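Local coordinates for mitotic checkpoint control protein kinase BUB1 (Drosophila melanogaster, PDB 6JKK) that probably acts as an ATP-dependent mitotic checkpoint kinase at the kinetochore, phosphorylating CENP-E as spindle microtubules pass from lateral to end-on attachment, at residues V82-E87 against V128-F133; K41-N46 against S69-K74; W93-C98 against A115-A120; D186-M191 against L203-F208. One frame throughout, in Å; residues are numbered along the deposited sequence.

Contact 1 of 4, residues V82-E87 against V128-F133; sequences VALKQE and VYISEF
Ile130 packs against two residues of the facing strand. Its CG2 meets Val82 CB at 3.6 Å, the two side chains crossing obliquely. Its CG1, anti to the carbonyl carbon (chi1 -61°), lies 3.9 Å from Leu84 CD2, with both chains pointing the same way. An alanine here would probably deprive Leu84 CD2 and Val82 CB of this partner and open a gap on the face shared with Leu84. Gln86 NE2 sits 3.6 Å from Val128 CG2, the amide being held by Lys41 O and Leu43 N. The strands are antiparallel neighbours in the N-lobe sheet of the protein kinase fold: Ala83 N reaches Ser131 O at 2.7 Å, Lys85 N reaches Tyr129 O at 2.9 Å, and each bond has a return partner. On the other face Lys85, the predicted ATP-binding lysine, starts with CG anti to the backbone N (chi1 179°) and stays extended, its NZ salt-bridged to Asp207 and Glu94. Phe133 presents its ring edge to Ala83 CB, and its CB lies 3.6 Å from Val82 C.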
loop_
_atom_site.group_PDB
_atom_site.type_symbol
_atom_site.label_atom_id
_atom_site.label_comp_id
_atom_site.label_asym_id
_atom_site.label_seq_id
_atom_site.Cartn_x
_atom_site.Cartn_y
_atom_site.Cartn_z
ATOM N N VAL A 82 2.958 -7.783 16.587
ATOM C CA VAL A 82 2.887 -8.287 15.223
ATOM C C VAL A 82 1.449 -8.381 14.710
ATOM O O VAL A 82 0.496 -8.449 15.494
ATOM C CB VAL A 82 3.593 -9.667 15.104
ATOM C CG1 VAL A 82 5.071 -9.549 15.453
ATOM C CG2 VAL A 82 2.926 -10.694 16.005
ATOM N N ALA A 83 1.299 -8.358 13.389
ATOM C CA ALA A 83 0.029 -8.691 12.763
ATOM C C ALA A 83 0.158 -10.104 12.240
ATOM O O ALA A 83 1.173 -10.446 11.624
ATOM C CB ALA A 83 -0.269 -7.749 11.616
ATOM N N LEU A 84 -0.862 -10.920 12.474
ATOM C CA LEU A 84 -0.886 -12.265 11.922
ATOM C C LEU A 84 -1.968 -12.338 10.859
ATOM O O LEU A 84 -3.151 -12.136 11.152
ATOM C CB LEU A 84 -1.126 -13.306 13.025
ATOM C CG LEU A 84 -0.144 -13.221 14.197
ATOM C CD1 LEU A 84 -0.805 -12.583 15.395
ATOM C CD2 LEU A 84 0.431 -14.579 14.577
ATOM N N LYS A 85 -1.562 -12.606 9.622
ATOM C CA LYS A 85 -2.507 -12.661 8.515
ATOM C C LYS A 85 -2.662 -14.084 8.018
ATOM O O LYS A 85 -1.696 -14.703 7.546
ATOM C CB LYS A 85 -2.042 -11.767 7.364
ATOM C CG LYS A 85 -2.976 -11.784 6.159
ATOM C CD LYS A 85 -2.420 -10.921 5.039
ATOM C CE LYS A 85 -3.327 -10.917 3.822
ATOM N NZ LYS A 85 -2.850 -9.906 2.829
ATOM N N GLN A 86 -3.883 -14.594 8.131
ATOM C CA GLN A 86 -4.193 -15.948 7.705
ATOM C C GLN A 86 -5.004 -15.916 6.422
ATOM O O GLN A 86 -5.926 -15.105 6.284
ATOM C CB GLN A 86 -4.991 -16.664 8.788
ATOM C CG GLN A 86 -5.326 -18.115 8.439
ATOM C CD GLN A 86 -5.657 -18.942 9.662
ATOM O OE1 GLN A 86 -6.584 -18.627 10.411
ATOM N NE2 GLN A 86 -4.887 -20.000 9.880
ATOM N N GLU A 87 -4.664 -16.781 5.472
ATOM C CA GLU A 87 -5.445 -16.842 4.241
ATOM C C GLU A 87 -5.612 -18.264 3.724
ATOM O O GLU A 87 -4.685 -19.073 3.794
ATOM C CB GLU A 87 -4.834 -15.944 3.159
ATOM C CG GLU A 87 -5.639 -15.915 1.861
ATOM C CD GLU A 87 -5.113 -14.908 0.855
ATOM O OE1 GLU A 87 -4.300 -14.040 1.239
ATOM O OE2 GLU A 87 -5.520 -14.991 -0.322
ATOM N N VAL A 128 -0.049 -18.467 7.281
ATOM C CA VAL A 128 -0.101 -17.370 8.238
ATOM C C VAL A 128 1.190 -16.591 8.080
ATOM O O VAL A 128 2.274 -17.150 8.240
ATOM C CB VAL A 128 -0.233 -17.851 9.698
ATOM C CG1 VAL A 128 -0.043 -16.683 10.649
ATOM C CG2 VAL A 128 -1.602 -18.503 9.941
ATOM N N TYR A 129 1.069 -15.312 7.728
ATOM C CA TYR A 129 2.224 -14.430 7.595
ATOM C C TYR A 129 2.255 -13.426 8.746
ATOM O O TYR A 129 1.253 -12.771 9.055
ATOM C CB TYR A 129 2.195 -13.708 6.239
ATOM C CG TYR A 129 2.317 -14.662 5.066
ATOM C CD1 TYR A 129 3.308 -15.639 5.045
ATOM C CD2 TYR A 129 1.430 -14.601 3.999
ATOM C CE1 TYR A 129 3.418 -16.518 3.985
ATOM C CE2 TYR A 129 1.529 -15.478 2.938
ATOM C CZ TYR A 129 2.522 -16.435 2.939
ATOM O OH TYR A 129 2.620 -17.307 1.879
ATOM N N ILE A 130 3.416 -13.315 9.379
ATOM C CA ILE A 130 3.596 -12.446 10.530
ATOM C C ILE A 130 4.441 -11.230 10.146
ATOM O O ILE A 130 5.582 -11.377 9.690
ATOM C CB ILE A 130 4.277 -13.217 11.672
ATOM C CG1 ILE A 130 3.388 -14.396 12.089
ATOM C CG2 ILE A 130 4.540 -12.296 12.852
ATOM C CD1 ILE A 130 3.991 -15.331 13.140
ATOM N N SER A 131 3.878 -10.036 10.325
ATOM C CA SER A 131 4.576 -8.784 10.002
ATOM C C SER A 131 4.402 -7.764 11.132
ATOM O O SER A 131 3.680 -8.019 12.085
ATOM C CB SER A 131 4.065 -8.206 8.678
ATOM O OG SER A 131 2.660 -7.996 8.724
ATOM N N GLU A 132 5.048 -6.606 11.028
ATOM C CA GLU A 132 4.992 -5.626 12.122
ATOM C C GLU A 132 3.616 -4.976 12.274
ATOM O O GLU A 132 2.984 -4.605 11.282
ATOM C CB GLU A 132 6.063 -4.540 11.937
ATOM C CG GLU A 132 6.145 -3.563 13.109
ATOM C CD GLU A 132 7.216 -2.503 12.934
ATOM O OE1 GLU A 132 7.907 -2.517 11.894
ATOM O OE2 GLU A 132 7.357 -1.655 13.839
ATOM N N PHE A 133 3.170 -4.830 13.522
ATOM C CA PHE A 133 1.918 -4.151 13.839
ATOM C C PHE A 133 2.187 -2.680 14.130
ATOM O O PHE A 133 3.190 -2.342 14.762
ATOM C CB PHE A 133 1.282 -4.804 15.064
ATOM C CG PHE A 133 -0.078 -4.260 15.416
ATOM C CD1 PHE A 133 -0.229 -3.347 16.450
ATOM C CD2 PHE A 133 -1.207 -4.677 14.720
ATOM C CE1 PHE A 133 -1.479 -2.853 16.783
ATOM C CE2 PHE A 133 -2.462 -4.189 15.046
ATOM C CZ PHE A 133 -2.599 -3.275 16.080
#

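Contact 2 of 4, residues K41-N46 against S69-K74; sequences KRLHPN and SVYVGK
The phenol ring of Tyr71 has Ser69 OG at its edge, in the ring plane, while Leu43 CB, the carbonyl carbon of His44 and Pro45 CD all approach the ring obliquely. A second flat group, the His44 imidazole, carries Pro45 CD over one face, 3.3 Å from the ring plane and displaced from its centre. In the kinase fold, 69-74 belongs to the N-lobe strand that follows the glycine-rich loop, and the irregular segment 41-46, leading into strand 47-51, is laid over it. Leu43 and Tyr71 run alongside in opposing directions, Leu43 CB coming within 3.7 Å of Tyr71 CD1. The leucine CG is anti to the carbonyl carbon (chi1 -71°), and beyond it Leu43 CD1 reaches Tyr71 CD1 at 3.9 Å. Pro45 crosses the ring nearer its far end, with CD 3.6 Å from Tyr71 CE2. Tyr71 also packs on Val58 and Met61 of strand 54-64, and Leu43 on Leu84 of strand 80-87. The link is apolar packing across the two segments; at its outer end Tyr71 OH lies 3.5 Å from Pro45 CD.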
loop_
_atom_site.group_PDB
_atom_site.type_symbol
_atom_site.label_atom_id
_atom_site.label_comp_id
_atom_site.label_asym_id
_atom_site.label_seq_id
_atom_site.Cartn_x
_atom_site.Cartn_y
_atom_site.Cartn_z
ATOM N N LYS A 41 -3.762 -24.329 11.882
ATOM C CA LYS A 41 -5.003 -24.101 12.624
ATOM C C LYS A 41 -5.578 -22.725 12.310
ATOM O O LYS A 41 -4.844 -21.780 11.994
ATOM C CB LYS A 41 -4.774 -24.209 14.138
ATOM C CG LYS A 41 -4.280 -25.565 14.630
ATOM C CD LYS A 41 -3.897 -25.499 16.108
ATOM C CE LYS A 41 -3.380 -26.836 16.601
ATOM N NZ LYS A 41 -2.360 -27.393 15.665
ATOM N N ARG A 42 -6.899 -22.616 12.394
ATOM C CA ARG A 42 -7.570 -21.332 12.294
ATOM C C ARG A 42 -7.105 -20.456 13.457
ATOM O O ARG A 42 -7.056 -20.912 14.597
ATOM C CB ARG A 42 -9.088 -21.546 12.332
ATOM C CG ARG A 42 -9.919 -20.353 11.892
ATOM C CD ARG A 42 -11.385 -20.748 11.720
ATOM N NE ARG A 42 -11.614 -21.485 10.478
ATOM C CZ ARG A 42 -12.229 -20.976 9.413
ATOM N NH1 ARG A 42 -12.685 -19.730 9.446
ATOM N NH2 ARG A 42 -12.395 -21.710 8.319
ATOM N N LEU A 43 -6.724 -19.216 13.171
ATOM C CA LEU A 43 -6.298 -18.306 14.227
ATOM C C LEU A 43 -7.455 -18.058 15.183
ATOM O O LEU A 43 -8.600 -17.929 14.755
ATOM C CB LEU A 43 -5.821 -16.977 13.634
ATOM C CG LEU A 43 -4.487 -16.974 12.877
ATOM C CD1 LEU A 43 -4.262 -15.630 12.187
ATOM C CD2 LEU A 43 -3.339 -17.278 13.816
ATOM N N HIS A 44 -7.161 -18.005 16.478
ATOM C CA HIS A 44 -8.196 -17.760 17.475
ATOM C C HIS A 44 -7.659 -16.837 18.563
ATOM O O HIS A 44 -6.499 -16.952 18.961
ATOM C CB HIS A 44 -8.669 -19.086 18.076
ATOM C CG HIS A 44 -10.001 -19.003 18.749
ATOM N ND1 HIS A 44 -10.140 -18.709 20.091
ATOM C CD2 HIS A 44 -11.256 -19.170 18.271
ATOM C CE1 HIS A 44 -11.421 -18.701 20.406
ATOM N NE2 HIS A 44 -12.122 -18.978 19.320
ATOM N N PRO A 45 -8.495 -15.905 19.042
ATOM C CA PRO A 45 -8.039 -14.955 20.067
ATOM C C PRO A 45 -7.537 -15.620 21.351
ATOM O O PRO A 45 -7.986 -16.711 21.698
ATOM C CB PRO A 45 -9.301 -14.126 20.360
ATOM C CG PRO A 45 -10.440 -14.937 19.817
ATOM C CD PRO A 45 -9.884 -15.640 18.628
ATOM N N ASN A 46 -6.607 -14.956 22.035
ATOM C CA ASN A 46 -6.090 -15.409 23.329
ATOM C C ASN A 46 -5.443 -16.790 23.319
ATOM O O ASN A 46 -5.645 -17.589 24.234
ATOM C CB ASN A 46 -7.173 -15.335 24.405
ATOM C CG ASN A 46 -6.865 -14.298 25.463
ATOM O OD1 ASN A 46 -6.276 -14.608 26.499
ATOM N ND2 ASN A 46 -7.259 -13.056 25.206
ATOM N N SER A 69 -8.322 -13.936 7.884
ATOM C CA SER A 69 -8.496 -12.990 8.976
ATOM C C SER A 69 -7.157 -12.350 9.310
ATOM O O SER A 69 -6.107 -12.812 8.851
ATOM C CB SER A 69 -9.057 -13.704 10.212
ATOM O OG SER A 69 -8.165 -14.714 10.657
ATOM N N VAL A 70 -7.201 -11.273 10.088
ATOM C CA VAL A 70 -5.992 -10.632 10.591
ATOM C C VAL A 70 -6.129 -10.487 12.096
ATOM O O VAL A 70 -7.175 -10.050 12.597
ATOM C CB VAL A 70 -5.756 -9.239 9.947
ATOM C CG1 VAL A 70 -4.574 -8.541 10.607
ATOM C CG2 VAL A 70 -5.501 -9.374 8.458
ATOM N N TYR A 71 -5.077 -10.867 12.812
ATOM C CA TYR A 71 -5.057 -10.789 14.270
ATOM C C TYR A 71 -3.843 -9.995 14.719
ATOM O O TYR A 71 -2.812 -10.000 14.043
ATOM C CB TYR A 71 -5.010 -12.198 14.875
ATOM C CG TYR A 71 -6.369 -12.853 14.994
ATOM C CD1 TYR A 71 -6.971 -13.460 13.896
ATOM C CD2 TYR A 71 -7.054 -12.856 16.205
ATOM C CE1 TYR A 71 -8.225 -14.048 14.003
ATOM C CE2 TYR A 71 -8.301 -13.448 16.323
ATOM C CZ TYR A 71 -8.881 -14.039 15.219
ATOM O OH TYR A 71 -10.125 -14.621 15.333
ATOM N N VAL A 72 -3.971 -9.294 15.842
ATOM C CA VAL A 72 -2.818 -8.623 16.438
ATOM C C VAL A 72 -2.292 -9.524 17.550
ATOM O O VAL A 72 -3.070 -10.173 18.256
ATOM C CB VAL A 72 -3.164 -7.201 16.958
ATOM C CG1 VAL A 72 -4.364 -7.237 17.885
ATOM C CG2 VAL A 72 -1.963 -6.564 17.652
ATOM N N GLY A 73 -0.970 -9.604 17.677
ATOM C CA GLY A 73 -0.365 -10.414 18.716
ATOM C C GLY A 73 0.981 -9.860 19.131
ATOM O O GLY A 73 1.235 -8.657 18.998
ATOM N N LYS A 74 1.849 -10.726 19.640
ATOM C CA LYS A 74 3.175 -10.278 20.043
ATOM C C LYS A 74 4.201 -11.395 20.010
ATOM O O LYS A 74 3.942 -12.502 20.481
ATOM C CB LYS A 74 3.131 -9.658 21.445
ATOM C CG LYS A 74 4.489 -9.177 21.955
ATOM C CD LYS A 74 4.359 -8.476 23.300
ATOM C CE LYS A 74 3.473 -7.247 23.198
ATOM N NZ LYS A 74 3.251 -6.605 24.529
#

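Contact 3 of 4, residues W93-C98 against A115-A120; sequences WEFYIC and AHIDYA
Glu94 OE2 is gripped by two groups, the ammonium of Lys85 in a salt bridge and a bound glycerol, probably from the crystallisation liquor, while the backbone O of Glu94 lies 4.4 Å from Ile117 CD1. This lysine-glutamate pair ties the N-lobe helix 92-104, the C-helix of the kinase fold, to the sheet, an arrangement as in the helix-in state of active kinases. On the face of the helix turned to 115-120, Phe95 and Ile117 carry the packing. With CG anti to the backbone N (chi1 -165°), the Phe95 ring reaches across to 115-120, where Ala120 CB sits over one face, 4.1 Å from the centroid, in a CH-pi contact. Ile117 CD1 approaches the same ring obliquely, 3.9 Å from Phe95 CD1, and also lies 4.0 Å from Cys98 CB. Beyond these, the ring of Tyr129 meets that of Phe95 with planes at about 40°. An alanine in place of Phe95 would probably rob Ala120 CB and Ile117 CD1 of the ring they pack on and open a gap between helix and strand. At the start of the second segment, His116 ND1 donates to Asp118 OD1 at 2.7 Å, the oxygen only 7° out of the imidazole plane.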
loop_
_atom_site.group_PDB
_atom_site.type_symbol
_atom_site.label_atom_id
_atom_site.label_comp_id
_atom_site.label_asym_id
_atom_site.label_seq_id
_atom_site.Cartn_x
_atom_site.Cartn_y
_atom_site.Cartn_z
ATOM N N TRP A 93 1.993 -16.560 -3.354
ATOM C CA TRP A 93 2.346 -15.401 -4.171
ATOM C C TRP A 93 2.710 -14.186 -3.333
ATOM O O TRP A 93 3.682 -13.485 -3.626
ATOM C CB TRP A 93 1.194 -15.062 -5.120
ATOM C CG TRP A 93 1.473 -13.901 -6.032
ATOM C CD1 TRP A 93 0.959 -12.630 -5.938
ATOM C CD2 TRP A 93 2.332 -13.904 -7.177
ATOM N NE1 TRP A 93 1.452 -11.848 -6.962
ATOM C CE2 TRP A 93 2.293 -12.608 -7.734
ATOM C CE3 TRP A 93 3.129 -14.880 -7.787
ATOM C CZ2 TRP A 93 3.026 -12.268 -8.877
ATOM C CZ3 TRP A 93 3.853 -14.540 -8.914
ATOM C CH2 TRP A 93 3.799 -13.247 -9.448
ATOM N N GLU A 94 1.929 -13.933 -2.290
ATOM C CA GLU A 94 2.217 -12.813 -1.405
ATOM C C GLU A 94 3.621 -12.918 -0.791
ATOM O O GLU A 94 4.352 -11.924 -0.724
ATOM C CB GLU A 94 1.146 -12.707 -0.319
ATOM C CG GLU A 94 1.436 -11.650 0.725
ATOM C CD GLU A 94 0.263 -11.443 1.644
ATOM O OE1 GLU A 94 -0.748 -12.160 1.485
ATOM O OE2 GLU A 94 0.354 -10.562 2.515
ATOM N N PHE A 95 4.002 -14.125 -0.373
ATOM C CA PHE A 95 5.316 -14.374 0.209
ATOM C C PHE A 95 6.380 -14.100 -0.856
ATOM O O PHE A 95 7.378 -13.425 -0.583
ATOM C CB PHE A 95 5.399 -15.820 0.735
ATOM C CG PHE A 95 6.562 -16.086 1.670
ATOM C CD1 PHE A 95 7.241 -15.045 2.296
ATOM C CD2 PHE A 95 6.985 -17.397 1.906
ATOM C CE1 PHE A 95 8.317 -15.303 3.152
ATOM C CE2 PHE A 95 8.055 -17.666 2.758
ATOM C CZ PHE A 95 8.726 -16.622 3.378
ATOM N N TYR A 96 6.152 -14.585 -2.077
ATOM C CA TYR A 96 7.087 -14.338 -3.180
ATOM C C TYR A 96 7.340 -12.844 -3.415
ATOM O O TYR A 96 8.492 -12.413 -3.464
ATOM C CB TYR A 96 6.601 -14.989 -4.487
ATOM C CG TYR A 96 7.333 -14.451 -5.711
ATOM C CD1 TYR A 96 8.609 -14.901 -6.037
ATOM C CD2 TYR A 96 6.752 -13.481 -6.528
ATOM C CE1 TYR A 96 9.290 -14.395 -7.142
ATOM C CE2 TYR A 96 7.425 -12.969 -7.639
ATOM C CZ TYR A 96 8.690 -13.434 -7.939
ATOM O OH TYR A 96 9.364 -12.942 -9.037
ATOM N N ILE A 97 6.268 -12.069 -3.569
ATOM C CA ILE A 97 6.405 -10.633 -3.818
ATOM C C ILE A 97 7.211 -9.952 -2.710
ATOM O O ILE A 97 8.130 -9.173 -2.983
ATOM C CB ILE A 97 5.028 -9.928 -3.951
ATOM C CG1 ILE A 97 4.288 -10.391 -5.216
ATOM C CG2 ILE A 97 5.205 -8.404 -3.929
ATOM C CD1 ILE A 97 5.015 -10.094 -6.535
ATOM N N CYS A 98 6.875 -10.256 -1.461
ATOM C CA CYS A 98 7.531 -9.623 -0.322
ATOM C C CYS A 98 9.005 -9.968 -0.255
ATOM O O CYS A 98 9.841 -9.107 0.022
ATOM C CB CYS A 98 6.850 -10.024 0.982
ATOM S SG CYS A 98 5.275 -9.214 1.211
ATOM N N ALA A 115 6.155 -3.564 3.986
ATOM C CA ALA A 115 5.910 -4.638 4.946
ATOM C C ALA A 115 6.944 -5.739 4.766
ATOM O O ALA A 115 7.325 -6.047 3.641
ATOM C CB ALA A 115 4.512 -5.202 4.768
ATOM N N HIS A 116 7.399 -6.309 5.879
ATOM C CA HIS A 116 8.363 -7.407 5.855
ATOM C C HIS A 116 7.710 -8.602 6.535
ATOM O O HIS A 116 7.159 -8.469 7.636
ATOM C CB HIS A 116 9.650 -6.992 6.585
ATOM C CG HIS A 116 10.672 -8.085 6.700
ATOM N ND1 HIS A 116 10.736 -8.929 7.789
ATOM C CD2 HIS A 116 11.686 -8.454 5.879
ATOM C CE1 HIS A 116 11.737 -9.781 7.626
ATOM N NE2 HIS A 116 12.328 -9.514 6.476
ATOM N N ILE A 117 7.724 -9.752 5.868
ATOM C CA ILE A 117 7.202 -10.969 6.491
ATOM C C ILE A 117 8.304 -11.543 7.373
ATOM O O ILE A 117 9.309 -12.080 6.879
ATOM C CB ILE A 117 6.662 -11.973 5.434
ATOM C CG1 ILE A 117 5.460 -11.361 4.720
ATOM C CG2 ILE A 117 6.256 -13.323 6.075
ATOM C CD1 ILE A 117 4.841 -12.230 3.636
ATOM N N ASP A 118 8.140 -11.370 8.685
ATOM C CA ASP A 118 9.137 -11.828 9.642
ATOM C C ASP A 118 9.162 -13.349 9.722
ATOM O O ASP A 118 10.229 -13.959 9.854
ATOM C CB ASP A 118 8.855 -11.261 11.035
ATOM C CG ASP A 118 9.039 -9.755 11.113
ATOM O OD1 ASP A 118 9.668 -9.167 10.207
ATOM O OD2 ASP A 118 8.563 -9.165 12.105
ATOM N N TYR A 119 7.974 -13.949 9.670
ATOM C CA TYR A 119 7.827 -15.396 9.770
ATOM C C TYR A 119 6.657 -15.866 8.922
ATOM O O TYR A 119 5.669 -15.135 8.735
ATOM C CB TYR A 119 7.632 -15.825 11.231
ATOM C CG TYR A 119 8.852 -15.561 12.080
ATOM C CD1 TYR A 119 8.940 -14.419 12.869
ATOM C CD2 TYR A 119 9.928 -16.437 12.067
ATOM C CE1 TYR A 119 10.066 -14.167 13.632
ATOM C CE2 TYR A 119 11.052 -16.197 12.825
ATOM C CZ TYR A 119 11.116 -15.063 13.607
ATOM O OH TYR A 119 12.244 -14.829 14.362
ATOM N N ALA A 120 6.775 -17.087 8.407
ATOM C CA ALA A 120 5.728 -17.667 7.573
ATOM C C ALA A 120 5.416 -19.085 8.011
ATOM O O ALA A 120 6.301 -19.937 8.071
ATOM C CB ALA A 120 6.145 -17.655 6.098
#

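Contact 4 of 4, residues D186-M191 against L203-F208; sequences DNFLLM and LQLIDF
Phe188 and Leu205 meet with Leu205 CD1 over one face of the ring, 3.8 Å from its plane and displaced from the centre. The same CD1 comes within 3.3 Å of Asn187 O. On the side of Leu189 and Gln204 in this two-stranded antiparallel ribbon, Leu189 crosses Ile206, just past the strand, at about a right angle, Leu189 CD1 lying 3.6 Å from Ile206 CG2. Met191 CG, anti to the carbonyl carbon (chi1 -57°), lies 3.6 Å from Gln204 CB, and bends at chi2 and chi3 fold SD and CE back beside the Gln204 side chain. The backbone holds these pairs in place: Leu189 N reaches Gln204 O at 2.8 Å, with a return bond, and Ile206 N reaches Asn187 O at 2.9 Å. By sequence, 186-191 leaves the catalytic loop and 203-208 runs into the DFG motif. There Asn187 OD1 and Asp207 OD1, two acceptors 3.1 Å apart, belong to groups whose planes stand 75° apart, and this pairing would tend to be repulsive. What positions them lies farther out: Asn187 ND2 bonds to Asp182 O, and Asp207 OD2 forms a salt bridge with Lys85 NZ. Gln204 NE2 is anchored on Pro112 O. Phe188, Leu203 and Leu205 pack against helix 156-175, Leu190 against helix 139-150, and Phe208 against Ile97, Cys98 and Ile101 of helix 92-104, consistent with an inward-facing DFG.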
loop_
_atom_site.group_PDB
_atom_site.type_symbol
_atom_site.label_atom_id
_atom_site.label_comp_id
_atom_site.label_asym_id
_atom_site.label_seq_id
_atom_site.Cartn_x
_atom_site.Cartn_y
_atom_site.Cartn_z
ATOM N N ASP A 186 -6.227 1.915 3.221
ATOM C CA ASP A 186 -6.021 0.783 4.130
ATOM C C ASP A 186 -4.621 0.181 4.043
ATOM O O ASP A 186 -4.150 -0.463 4.989
ATOM C CB ASP A 186 -7.019 -0.333 3.799
ATOM C CG ASP A 186 -8.432 0.170 3.631
ATOM O OD1 ASP A 186 -8.700 0.900 2.649
ATOM O OD2 ASP A 186 -9.282 -0.188 4.474
ATOM N N ASN A 187 -3.959 0.359 2.903
ATOM C CA ASN A 187 -2.683 -0.320 2.681
ATOM C C ASN A 187 -1.435 0.519 2.930
ATOM O O ASN A 187 -0.321 0.089 2.615
ATOM C CB ASN A 187 -2.657 -0.984 1.303
ATOM C CG ASN A 187 -3.518 -2.235 1.252
ATOM O OD1 ASN A 187 -3.775 -2.867 2.283
ATOM N ND2 ASN A 187 -3.970 -2.599 0.056
ATOM N N PHE A 188 -1.628 1.720 3.483
ATOM C CA PHE A 188 -0.534 2.464 4.101
ATOM C C PHE A 188 -0.747 2.497 5.606
ATOM O O PHE A 188 -1.790 2.957 6.085
ATOM C CB PHE A 188 -0.447 3.903 3.569
ATOM C CG PHE A 188 0.123 4.003 2.183
ATOM C CD1 PHE A 188 -0.715 4.181 1.089
ATOM C CD2 PHE A 188 1.499 3.914 1.972
ATOM C CE1 PHE A 188 -0.198 4.269 -0.199
ATOM C CE2 PHE A 188 2.028 4.001 0.682
ATOM C CZ PHE A 188 1.172 4.180 -0.403
ATOM N N LEU A 189 0.237 1.996 6.348
ATOM C CA LEU A 189 0.209 2.093 7.801
ATOM C C LEU A 189 1.067 3.272 8.215
ATOM O O LEU A 189 2.100 3.537 7.594
ATOM C CB LEU A 189 0.754 0.815 8.444
ATOM C CG LEU A 189 0.050 -0.515 8.160
ATOM C CD1 LEU A 189 0.757 -1.662 8.879
ATOM C CD2 LEU A 189 -1.424 -0.459 8.563
ATOM N N LEU A 190 0.648 3.980 9.257
ATOM C CA LEU A 190 1.503 5.000 9.862
ATOM C C LEU A 190 2.279 4.329 10.977
ATOM O O LEU A 190 1.693 3.884 11.969
ATOM C CB LEU A 190 0.671 6.160 10.417
ATOM C CG LEU A 190 1.429 7.327 11.058
ATOM C CD1 LEU A 190 2.302 8.009 10.038
ATOM C CD2 LEU A 190 0.466 8.329 11.651
ATOM N N MET A 191 3.595 4.255 10.816
ATOM C CA MET A 191 4.433 3.465 11.713
ATOM C C MET A 191 4.956 4.300 12.870
ATOM O O MET A 191 5.256 3.772 13.946
ATOM C CB MET A 191 5.606 2.866 10.941
ATOM C CG MET A 191 5.178 2.020 9.760
ATOM S SD MET A 191 4.028 0.726 10.267
ATOM C CE MET A 191 5.133 -0.369 11.157
ATOM N N LEU A 203 5.447 6.222 6.857
ATOM C CA LEU A 203 4.456 5.312 6.285
ATOM C C LEU A 203 5.053 3.979 5.836
ATOM O O LEU A 203 6.240 3.891 5.521
ATOM C CB LEU A 203 3.790 5.966 5.076
ATOM C CG LEU A 203 2.416 6.625 5.160
ATOM C CD1 LEU A 203 2.014 7.015 6.575
ATOM C CD2 LEU A 203 2.373 7.821 4.224
ATOM N N GLN A 204 4.214 2.949 5.781
ATOM C CA GLN A 204 4.629 1.643 5.264
ATOM C C GLN A 204 3.525 1.063 4.391
ATOM O O GLN A 204 2.360 1.021 4.794
ATOM C CB GLN A 204 4.945 0.686 6.415
ATOM C CG GLN A 204 5.451 -0.692 5.978
ATOM C CD GLN A 204 5.772 -1.589 7.158
ATOM O OE1 GLN A 204 4.937 -2.383 7.595
ATOM N NE2 GLN A 204 6.985 -1.465 7.682
ATOM N N LEU A 205 3.897 0.627 3.190
ATOM C CA LEU A 205 2.961 -0.021 2.271
ATOM C C LEU A 205 2.872 -1.508 2.612
ATOM O O LEU A 205 3.901 -2.172 2.778
ATOM C CB LEU A 205 3.450 0.152 0.831
ATOM C CG LEU A 205 2.576 -0.415 -0.288
ATOM C CD1 LEU A 205 1.244 0.304 -0.324
ATOM C CD2 LEU A 205 3.287 -0.296 -1.634
ATOM N N ILE A 206 1.648 -2.026 2.716
ATOM C CA ILE A 206 1.423 -3.415 3.127
ATOM C C ILE A 206 0.483 -4.144 2.168
ATOM O O ILE A 206 -0.133 -3.523 1.290
ATOM C CB ILE A 206 0.793 -3.471 4.535
ATOM C CG1 ILE A 206 -0.635 -2.909 4.497
ATOM C CG2 ILE A 206 1.642 -2.691 5.546
ATOM C CD1 ILE A 206 -1.457 -3.099 5.791
ATOM N N ASP A 207 0.366 -5.460 2.359
ATOM C CA ASP A 207 -0.622 -6.285 1.665
ATOM C C ASP A 207 -0.336 -6.440 0.174
ATOM O O ASP A 207 -1.053 -5.902 -0.670
ATOM C CB ASP A 207 -2.050 -5.769 1.908
ATOM C CG ASP A 207 -2.654 -6.298 3.201
ATOM O OD1 ASP A 207 -3.529 -5.606 3.777
ATOM O OD2 ASP A 207 -2.270 -7.404 3.640
ATOM N N PHE A 208 0.704 -7.207 -0.126
ATOM C CA PHE A 208 1.135 -7.452 -1.498
ATOM C C PHE A 208 0.507 -8.715 -2.072
ATOM O O PHE A 208 1.087 -9.367 -2.942
ATOM C CB PHE A 208 2.660 -7.535 -1.544
ATOM C CG PHE A 208 3.333 -6.276 -1.084
ATOM C CD1 PHE A 208 3.443 -5.185 -1.941
ATOM C CD2 PHE A 208 3.835 -6.170 0.208
ATOM C CE1 PHE A 208 4.050 -4.009 -1.518
ATOM C CE2 PHE A 208 4.448 -5.001 0.640
ATOM C CZ PHE A 208 4.554 -3.920 -0.223
#

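Contacts 1 to 3 belong to the N-lobe and reach one sheet; contact 4 is a separate two-stranded ribbon, met by contact 3 through the backbones of Ala115 and Leu205. Along the chain contact 2 closes before contact 1 opens, contact 3 falls between the two segments of contact 1, and contact 4 comes last. Centre to centre, contact 1 is about 9 Å from contact 2, on neighbouring strands 80-87 and 68-75, about 9 Å from contact 3 and about 13 Å from contact 4. Lys85, Glu94 and Asp207 bring contacts 1, 3 and 4 together around the predicted ATP site, while contact 2 lies farther out, about 19 Å from contact 4 between centres, without touching it.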